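Local atomic coordinates of helix-turn-helix domain-containing protein (Shewanella amazonensis SB2B, PDB entry 3KE2), a protein that is of unknown function but carries a winged helix-turn-helix domain and so probably binds DNA. Residues Leu20-Tyr24 with Val98-Val104. Coordinates in Å, arbitrary orientation, origin at the centre of the assembly. Where two conformers were deposited one is given. Numbering follows the deposited sequence.
Sequences LRKLY and VKSLLGV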
ATOM      1  N   LEU A  20      -5.226  -4.377  -2.233  1.00 16.71           N
ATOM      2  CA  LEU A  20      -6.262  -4.584  -1.245  1.00 17.22           C
ATOM      3  C   LEU A  20      -6.245  -6.036  -0.719  1.00 18.20           C
ATOM      4  O   LEU A  20      -6.649  -6.296   0.423  1.00 18.16           O
ATOM      5  CB  LEU A  20      -7.634  -4.225  -1.824  1.00 17.07           C
ATOM      6  CG  LEU A  20      -7.884  -2.750  -2.186  1.00 16.58           C
ATOM      7  CD1 LEU A  20      -9.176  -2.643  -2.948  1.00 16.12           C
ATOM      8  CD2 LEU A  20      -7.903  -1.828  -0.961  1.00 14.61           C
ATOM      9  N   ARG A  21      -5.782  -6.977  -1.548  1.00 18.87           N
ATOM     10  CA  ARG A  21      -5.675  -8.374  -1.161  0.50 18.97           C
ATOM     11  C   ARG A  21      -4.693  -8.478  -0.021  1.00 19.10           C
ATOM     12  O   ARG A  21      -4.921  -9.172   0.967  1.00 19.06           O
ATOM     13  CB  ARG A  21      -5.196  -9.237  -2.348  0.50 19.34           C
ATOM     14  CG  ARG A  21      -5.047 -10.763  -2.051  0.50 18.92           C
ATOM     15  CD  ARG A  21      -4.588 -11.599  -3.289  0.50 18.48           C
ATOM     16  NE  ARG A  21      -5.427 -11.386  -4.476  0.50 18.15           N
ATOM     17  CZ  ARG A  21      -5.029 -10.737  -5.566  0.50 16.60           C
ATOM     18  NH1 ARG A  21      -3.785 -10.307  -5.645  0.50 16.83           N
ATOM     19  NH2 ARG A  21      -5.850 -10.572  -6.595  0.50 15.23           N
ATOM     20  N   LYS A  22      -3.573  -7.766  -0.157  1.00 18.83           N
ATOM     21  CA  LYS A  22      -2.552  -7.826   0.881  1.00 18.85           C
ATOM     22  C   LYS A  22      -3.102  -7.196   2.140  1.00 18.20           C
ATOM     23  O   LYS A  22      -2.898  -7.734   3.218  1.00 18.73           O
ATOM     24  CB  LYS A  22      -1.227  -7.159   0.457  1.00 18.99           C
ATOM     25  CG  LYS A  22      -0.670  -7.622  -0.921  1.00 21.30           C
ATOM     26  CD  LYS A  22       0.679  -6.937  -1.283  1.00 23.33           C
ATOM     27  CE  LYS A  22       0.896  -6.765  -2.830  1.00 24.41           C
ATOM     28  NZ  LYS A  22       0.809  -8.004  -3.637  1.00 26.82           N
ATOM     29  N   LEU A  23      -3.821  -6.081   2.029  1.00 17.35           N
ATOM     30  CA  LEU A  23      -4.364  -5.440   3.245  1.00 17.23           C
ATOM     31  C   LEU A  23      -5.419  -6.272   3.929  1.00 17.59           C
ATOM     32  O   LEU A  23      -5.533  -6.256   5.165  1.00 17.36           O
ATOM     33  CB  LEU A  23      -4.936  -4.049   2.961  1.00 17.09           C
ATOM     34  CG  LEU A  23      -4.022  -2.836   3.072  1.00 15.59           C
ATOM     35  CD1 LEU A  23      -2.665  -3.075   2.532  1.00 15.35           C
ATOM     36  CD2 LEU A  23      -4.718  -1.676   2.348  1.00 16.68           C
ATOM     37  N   TYR A  24      -6.193  -6.992   3.121  1.00 18.03           N
ATOM     38  CA  TYR A  24      -7.274  -7.832   3.634  1.00 18.12           C
ATOM     39  C   TYR A  24      -6.691  -9.014   4.388  1.00 18.00           C
ATOM     40  O   TYR A  24      -7.156  -9.352   5.501  1.00 17.56           O
ATOM     41  CB  TYR A  24      -8.195  -8.310   2.509  1.00 18.17           C
ATOM     42  CG  TYR A  24      -9.391  -9.065   3.022  1.00 19.46           C
ATOM     43  CD1 TYR A  24     -10.426  -8.408   3.673  1.00 21.45           C
ATOM     44  CD2 TYR A  24      -9.500 -10.422   2.851  1.00 21.16           C
ATOM     45  CE1 TYR A  24     -11.543  -9.108   4.162  1.00 22.23           C
ATOM     46  CE2 TYR A  24     -10.600 -11.122   3.332  1.00 22.68           C
ATOM     47  CZ  TYR A  24     -11.618 -10.461   3.988  1.00 22.75           C
ATOM     48  OH  TYR A  24     -12.711 -11.181   4.448  1.00 25.60           O
ATOM     49  N   VAL A  98     -14.182  -4.043   0.639  1.00 30.89           N
ATOM     50  CA  VAL A  98     -13.012  -4.747   0.121  1.00 30.66           C
ATOM     51  C   VAL A  98     -13.255  -6.236  -0.108  1.00 30.94           C
ATOM     52  O   VAL A  98     -12.813  -6.801  -1.113  1.00 30.73           O
ATOM     53  CB  VAL A  98     -11.840  -4.581   1.091  1.00 30.41           C
ATOM     54  CG1 VAL A  98     -10.659  -5.430   0.651  1.00 29.69           C
ATOM     55  CG2 VAL A  98     -11.471  -3.102   1.211  1.00 30.05           C
ATOM     56  N   LYS A  99     -13.947  -6.865   0.839  1.00 31.64           N
ATOM     57  CA  LYS A  99     -14.257  -8.290   0.766  1.00 32.25           C
ATOM     58  C   LYS A  99     -15.077  -8.579  -0.504  1.00 32.73           C
ATOM     59  O   LYS A  99     -14.838  -9.572  -1.208  1.00 32.86           O
ATOM     60  CB  LYS A  99     -14.991  -8.736   2.030  1.00 32.41           C
ATOM     61  CG  LYS A  99     -15.194 -10.246   2.139  1.00 33.16           C
ATOM     62  CD  LYS A  99     -16.114 -10.602   3.322  1.00 34.38           C
ATOM     63  CE  LYS A  99     -16.595 -12.053   3.258  1.00 34.59           C
ATOM     64  NZ  LYS A  99     -17.653 -12.325   4.260  1.00 34.57           N
ATOM     65  N   SER A 100     -16.032  -7.704  -0.806  1.00 33.28           N
ATOM     66  CA  SER A 100     -16.817  -7.844  -2.020  1.00 33.71           C
ATOM     67  C   SER A 100     -15.922  -7.750  -3.272  1.00 33.95           C
ATOM     68  O   SER A 100     -15.852  -8.687  -4.066  1.00 33.96           O
ATOM     69  CB  SER A 100     -17.894  -6.774  -2.084  1.00 33.78           C
ATOM     70  OG  SER A 100     -18.599  -6.878  -3.307  1.00 34.23           O
ATOM     71  N   LEU A 101     -15.228  -6.626  -3.426  1.00 34.28           N
ATOM     72  CA  LEU A 101     -14.355  -6.415  -4.589  1.00 34.59           C
ATOM     73  C   LEU A 101     -13.409  -7.588  -4.848  1.00 35.03           C
ATOM     74  O   LEU A 101     -13.167  -7.938  -5.990  1.00 34.65           O
ATOM     75  CB  LEU A 101     -13.519  -5.152  -4.402  1.00 34.53           C
ATOM     76  CG  LEU A 101     -14.232  -3.808  -4.266  1.00 34.70           C
ATOM     77  CD1 LEU A 101     -13.231  -2.764  -3.781  1.00 33.46           C
ATOM     78  CD2 LEU A 101     -14.916  -3.395  -5.587  1.00 34.68           C
ATOM     79  N   LEU A 102     -12.862  -8.180  -3.781  1.00 35.93           N
ATOM     80  CA  LEU A 102     -11.915  -9.309  -3.912  1.00 36.51           C
ATOM     81  C   LEU A 102     -12.589 -10.637  -4.237  1.00 37.13           C
ATOM     82  O   LEU A 102     -11.906 -11.597  -4.609  1.00 37.17           O
ATOM     83  CB  LEU A 102     -11.073  -9.471  -2.632  1.00 36.56           C
ATOM     84  CG  LEU A 102      -9.948  -8.459  -2.337  1.00 36.39           C
ATOM     85  CD1 LEU A 102      -9.506  -8.529  -0.872  1.00 34.90           C
ATOM     86  CD2 LEU A 102      -8.752  -8.665  -3.283  1.00 35.28           C
ATOM     87  N   GLY A 103     -13.914 -10.686  -4.084  1.00 37.91           N
ATOM     88  CA  GLY A 103     -14.697 -11.899  -4.334  1.00 38.65           C
ATOM     89  C   GLY A 103     -14.485 -12.985  -3.278  1.00 39.24           C
ATOM     90  O   GLY A 103     -14.561 -14.187  -3.578  1.00 39.12           O
ATOM     91  N   VAL A 104     -14.234 -12.575  -2.033  1.00 39.81           N
ATOM     92  CA  VAL A 104     -13.987 -13.544  -0.970  1.00 40.13           C
ATOM     93  C   VAL A 104     -15.282 -14.255  -0.552  1.00 40.07           C
ATOM     94  O   VAL A 104     -16.280 -13.631  -0.143  1.00 40.26           O
ATOM     95  CB  VAL A 104     -13.276 -12.911   0.242  1.00 40.24           C
ATOM     96  CG1 VAL A 104     -13.158 -13.911   1.380  1.00 40.92           C
ATOM     97  CG2 VAL A 104     -11.901 -12.432  -0.165  1.00 40.66           C
TER
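This is a helix-helix contact inside a winged helix-turn-helix domain: the last turn of helix 88-102, which follows the two-stranded antiparallel sheet 63-67/77-82, packs against the middle of the first helix, 14-31. The two short axes come within 10.3 Å of each other, their N-to-C directions 128° apart, so these two segments run obliquely antiparallel and meet through apolar side chains. Start at Val-98, which points into the interface: its CG1 lies 4.1 Å from CB of Leu-20 and 4.2 Å from CB of Tyr-24, between two residues one turn apart on the first helix. Met-91 and Val-95, earlier on helix 88-102, also touch Tyr-24. Lys-99 sits at the border. Its amine leads away toward solvent, but CG passes 3.5 Å from the phenol OH of Tyr-24. Leu-101 adds a smaller contact, with CD1 4.1 Å from CD1 of Leu-20. Leu-102 has the largest covered area on this side (74 Å²): CD1 reaches 3.6 Å from CB of Tyr-24 and CD2 3.7 Å from CB of Arg-21, so its two methyls meet different residues. Gly-103 then ends the helix in a Schellman motif; its positive phi (71°) turns the chain, with its N bonded back to O of Ser-100 (2.8 Å) and N of Val-104 to O of Lys-99 (3.2 Å). That turn swings Val-104, which also touches Met-45 in the loop between helices 36-43 and 47-55, back toward helix 14-31 and sets its CG2 4.0 Å from CE2 of the Tyr-24 ring.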